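Local coordinates for protein putative methyltransferase (PDB 3LL7) that is a putative methyltransferase whose substrate is unknown, and probably transfers methyl groups from S-adenosylmethionine, at residues Y182-L191 and A207-T218. Residues are numbered along the deposited sequence; the frame is centred on the assembly and turned at random.
Sequences YAIADCEPDL and AKLSPMIDLWDT
Strand 204-209 stands between strands 166-173 and 236-244, where the parallel part of the large sheet gives way to its antiparallel end. At its C-terminal end the turn 210-213 meets the ring of Tyr182, just before the 3-10 turn 184-186. The CD1 methyl of Ile213 lies over one face of that ring, a CH-pi contact, but is modelled too close for its exact position to be trusted. Ser210 CB approaches the ring obliquely, 3.4 Å from Tyr182 CE2. A chi1 of -166° sets Tyr182 CG opposite its own N and carries the ring to the strand end. There a water joins Tyr182 OH (2.8 Å) to Ser210 N, which donates to it. Ser210 to Ile213 is a type I turn. Its start is also an ST turn: Ser210 OG accepts from Met212 N at 3.0 Å.

The strand order is the 3-2-1-4-5-7-6 of class I (Rossmann-like) methyltransferases. The contact joins what follows the fourth strand, 166-173, and the fifth, 204-209. Helix 215-221 is N-capped by Asp214, whose OD2 takes the N-H of Asp217 on its anti lone pair at 2.8 Å. Asp217 OD2 receives a weak hydrogen bond from Ile184 N (3.3 Å, 161°). Within 182-191, Ala183 N donates to Asp186 OD2 from above the carboxylate plane.

Ile184 CD1 touches Leu209 CD1 and Thr218 OG1 and CG2. The other Leu209 branch, CD2, packs on Leu191 CD1 at 3.7 Å.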
loop_
_atom_site.group_PDB
_atom_site.type_symbol
_atom_site.label_atom_id
_atom_site.label_comp_id
_atom_site.label_asym_id
_atom_site.label_seq_id
_atom_site.Cartn_x
_atom_site.Cartn_y
_atom_site.Cartn_z
ATOM N N TYR A 182 -10.899 -10.617 -6.409
ATOM C CA TYR A 182 -9.715 -10.358 -7.233
ATOM C C TYR A 182 -8.727 -11.522 -7.090
ATOM O O TYR A 182 -8.097 -11.700 -6.047
ATOM C CB TYR A 182 -9.063 -9.009 -6.869
ATOM C CG TYR A 182 -8.035 -8.473 -7.877
ATOM C CD1 TYR A 182 -7.479 -9.296 -8.876
ATOM C CD2 TYR A 182 -7.589 -7.142 -7.811
ATOM C CE1 TYR A 182 -6.514 -8.804 -9.788
ATOM C CE2 TYR A 182 -6.627 -6.642 -8.718
ATOM C CZ TYR A 182 -6.098 -7.479 -9.697
ATOM O OH TYR A 182 -5.159 -6.995 -10.587
ATOM N N ALA A 183 -8.619 -12.316 -8.153
ATOM C CA ALA A 183 -7.744 -13.485 -8.188
ATOM C C ALA A 183 -6.524 -13.253 -9.074
ATOM O O ALA A 183 -6.554 -12.435 -10.001
ATOM C CB ALA A 183 -8.519 -14.715 -8.670
ATOM N N ILE A 184 -5.457 -13.992 -8.776
ATOM C CA ILE A 184 -4.221 -13.986 -9.557
ATOM C C ILE A 184 -4.453 -14.298 -11.046
ATOM O O ILE A 184 -3.695 -13.840 -11.906
ATOM C CB ILE A 184 -3.202 -14.992 -8.947
ATOM C CG1 ILE A 184 -1.756 -14.558 -9.217
ATOM C CG2 ILE A 184 -3.513 -16.432 -9.411
ATOM C CD1 ILE A 184 -1.316 -13.323 -8.390
ATOM N N ALA A 185 -5.505 -15.066 -11.336
ATOM C CA ALA A 185 -5.898 -15.393 -12.709
ATOM C C ALA A 185 -6.404 -14.168 -13.474
ATOM O O ALA A 185 -6.392 -14.159 -14.697
ATOM C CB ALA A 185 -6.955 -16.512 -12.716
ATOM N N ASP A 186 -6.818 -13.131 -12.741
ATOM C CA ASP A 186 -7.414 -11.927 -13.337
ATOM C C ASP A 186 -6.386 -10.857 -13.713
ATOM O O ASP A 186 -6.754 -9.826 -14.284
ATOM C CB ASP A 186 -8.453 -11.311 -12.392
ATOM C CG ASP A 186 -9.528 -12.298 -11.973
ATOM O OD1 ASP A 186 -9.942 -13.132 -12.806
ATOM O OD2 ASP A 186 -9.949 -12.233 -10.797
ATOM N N CYS A 187 -5.116 -11.103 -13.395
ATOM C CA CYS A 187 -4.050 -10.124 -13.644
ATOM C C CYS A 187 -3.821 -9.850 -15.126
ATOM O O CYS A 187 -3.724 -10.773 -15.938
ATOM C CB CYS A 187 -2.742 -10.544 -12.970
ATOM S SG CYS A 187 -2.755 -10.265 -11.182
ATOM N N GLU A 188 -3.754 -8.565 -15.456
ATOM C CA GLU A 188 -3.438 -8.105 -16.805
ATOM C C GLU A 188 -2.226 -7.163 -16.736
ATOM O O GLU A 188 -2.359 -6.039 -16.256
ATOM C CB GLU A 188 -4.643 -7.364 -17.391
ATOM C CG GLU A 188 -4.406 -6.776 -18.761
ATOM C CD GLU A 188 -4.474 -7.826 -19.835
ATOM O OE1 GLU A 188 -5.568 -8.400 -20.017
ATOM O OE2 GLU A 188 -3.438 -8.075 -20.490
ATOM N N PRO A 189 -1.051 -7.602 -17.236
ATOM C CA PRO A 189 -0.767 -8.852 -17.970
ATOM C C PRO A 189 -0.770 -10.083 -17.070
ATOM O O PRO A 189 -0.580 -9.954 -15.854
ATOM C CB PRO A 189 0.651 -8.626 -18.487
ATOM C CG PRO A 189 1.260 -7.697 -17.462
ATOM C CD PRO A 189 0.156 -6.759 -17.122
ATOM N N ASP A 190 -0.965 -11.260 -17.670
ATOM C CA ASP A 190 -0.975 -12.525 -16.927
ATOM C C ASP A 190 0.444 -12.839 -16.457
ATOM O O ASP A 190 1.368 -12.913 -17.263
ATOM C CB ASP A 190 -1.543 -13.655 -17.801
ATOM C CG ASP A 190 -1.780 -14.957 -17.028
ATOM O OD1 ASP A 190 -1.541 -15.026 -15.806
ATOM O OD2 ASP A 190 -2.195 -15.939 -17.670
ATOM N N LEU A 191 0.608 -13.005 -15.145
ATOM C CA LEU A 191 1.940 -13.120 -14.536
ATOM C C LEU A 191 2.636 -14.456 -14.771
ATOM O O LEU A 191 3.869 -14.548 -14.721
ATOM C CB LEU A 191 1.867 -12.854 -13.026
ATOM C CG LEU A 191 1.432 -11.470 -12.553
ATOM C CD1 LEU A 191 1.398 -11.444 -11.029
ATOM C CD2 LEU A 191 2.344 -10.363 -13.090
ATOM N N ALA A 207 6.602 -7.974 -8.609
ATOM C CA ALA A 207 5.227 -7.695 -9.004
ATOM C C ALA A 207 4.508 -7.020 -7.858
ATOM O O ALA A 207 4.586 -7.481 -6.708
ATOM C CB ALA A 207 4.505 -8.978 -9.378
ATOM N N LYS A 208 3.827 -5.922 -8.175
ATOM C CA LYS A 208 3.012 -5.225 -7.192
ATOM C C LYS A 208 1.582 -5.640 -7.402
ATOM O O LYS A 208 1.034 -5.472 -8.493
ATOM C CB LYS A 208 3.119 -3.710 -7.381
ATOM C CG LYS A 208 2.156 -2.940 -6.461
ATOM C CD LYS A 208 2.168 -1.465 -6.882
ATOM C CE LYS A 208 0.807 -0.856 -6.872
ATOM N NZ LYS A 208 0.905 0.538 -7.394
ATOM N N LEU A 209 0.964 -6.168 -6.349
ATOM C CA LEU A 209 -0.372 -6.740 -6.451
ATOM C C LEU A 209 -1.359 -6.001 -5.568
ATOM O O LEU A 209 -0.978 -5.390 -4.566
ATOM C CB LEU A 209 -0.342 -8.213 -6.061
ATOM C CG LEU A 209 0.603 -9.131 -6.833
ATOM C CD1 LEU A 209 0.625 -10.508 -6.168
ATOM C CD2 LEU A 209 0.179 -9.240 -8.293
ATOM N N SER A 210 -2.641 -6.042 -5.955
ATOM C CA SER A 210 -3.702 -5.437 -5.146
ATOM C C SER A 210 -3.785 -6.015 -3.734
ATOM O O SER A 210 -3.647 -7.217 -3.566
ATOM C CB SER A 210 -5.052 -5.668 -5.822
ATOM O OG SER A 210 -6.090 -5.302 -4.932
ATOM N N PRO A 211 -4.059 -5.171 -2.718
ATOM C CA PRO A 211 -4.331 -5.716 -1.382
ATOM C C PRO A 211 -5.575 -6.643 -1.297
ATOM O O PRO A 211 -5.798 -7.254 -0.258
ATOM C CB PRO A 211 -4.533 -4.466 -0.502
ATOM C CG PRO A 211 -4.241 -3.319 -1.303
ATOM C CD PRO A 211 -4.253 -3.708 -2.765
HETATM N N MSE A 212 -6.354 -6.747 -2.372
HETATM C CA MSE A 212 -7.536 -7.615 -2.375
HETATM C C MSE A 212 -7.221 -9.057 -2.777
HETATM O O MSE A 212 -8.071 -9.935 -2.631
HETATM C CB MSE A 212 -8.633 -7.043 -3.285
HETATM C CG MSE A 212 -9.102 -5.654 -2.882
HETATM SE SE MSE A 212 -9.809 -5.619 -1.071
HETATM C CE MSE A 212 -11.582 -6.374 -1.403
ATOM N N ILE A 213 -6.013 -9.293 -3.291
ATOM C CA ILE A 213 -5.586 -10.643 -3.682
ATOM C C ILE A 213 -5.328 -11.494 -2.460
ATOM O O ILE A 213 -4.779 -11.021 -1.473
ATOM C CB ILE A 213 -4.300 -10.631 -4.564
ATOM C CG1 ILE A 213 -4.420 -9.601 -5.680
ATOM C CG2 ILE A 213 -4.040 -12.015 -5.200
ATOM C CD1 ILE A 213 -5.193 -10.081 -6.863
ATOM N N ASP A 214 -5.757 -12.748 -2.529
ATOM C CA ASP A 214 -5.519 -13.709 -1.467
ATOM C C ASP A 214 -4.031 -14.095 -1.442
ATOM O O ASP A 214 -3.465 -14.445 -2.490
ATOM C CB ASP A 214 -6.386 -14.943 -1.735
ATOM C CG ASP A 214 -6.386 -15.914 -0.592
ATOM O OD1 ASP A 214 -7.106 -15.656 0.394
ATOM O OD2 ASP A 214 -5.684 -16.944 -0.691
ATOM N N LEU A 215 -3.404 -14.039 -0.262
ATOM C CA LEU A 215 -1.997 -14.445 -0.121
ATOM C C LEU A 215 -1.764 -15.878 -0.509
ATOM O O LEU A 215 -0.810 -16.169 -1.232
ATOM C CB LEU A 215 -1.466 -14.256 1.309
ATOM C CG LEU A 215 -0.674 -13.005 1.599
ATOM C CD1 LEU A 215 -1.666 -11.881 1.786
ATOM C CD2 LEU A 215 0.160 -13.175 2.864
ATOM N N TRP A 216 -2.623 -16.775 -0.025
ATOM C CA TRP A 216 -2.420 -18.188 -0.259
ATOM C C TRP A 216 -2.643 -18.494 -1.741
ATOM O O TRP A 216 -1.845 -19.204 -2.351
ATOM C CB TRP A 216 -3.287 -19.049 0.681
ATOM C CG TRP A 216 -2.917 -20.507 0.682
ATOM C CD1 TRP A 216 -3.750 -21.558 0.417
ATOM C CD2 TRP A 216 -1.624 -21.078 0.941
ATOM N NE1 TRP A 216 -3.060 -22.747 0.498
ATOM C CE2 TRP A 216 -1.754 -22.480 0.816
ATOM C CE3 TRP A 216 -0.369 -20.544 1.264
ATOM C CZ2 TRP A 216 -0.677 -23.355 1.003
ATOM C CZ3 TRP A 216 0.702 -21.417 1.449
ATOM C CH2 TRP A 216 0.539 -22.804 1.320
ATOM N N ASP A 217 -3.675 -17.896 -2.338
ATOM C CA ASP A 217 -3.907 -18.030 -3.783
ATOM C C ASP A 217 -2.666 -17.607 -4.564
ATOM O O ASP A 217 -2.234 -18.313 -5.477
ATOM C CB ASP A 217 -5.108 -17.191 -4.239
ATOM C CG ASP A 217 -5.437 -17.382 -5.734
ATOM O OD1 ASP A 217 -5.920 -18.476 -6.097
ATOM O OD2 ASP A 217 -5.231 -16.442 -6.541
ATOM N N THR A 218 -2.097 -16.456 -4.199
ATOM C CA THR A 218 -0.874 -15.988 -4.822
ATOM C C THR A 218 0.255 -17.006 -4.699
ATOM O O THR A 218 0.906 -17.323 -5.696
ATOM C CB THR A 218 -0.399 -14.638 -4.236
ATOM O OG1 THR A 218 -1.421 -13.650 -4.407
ATOM C CG2 THR A 218 0.897 -14.156 -4.920
HETATM O O HOH W 1 -3.042 -7.006 -8.788
#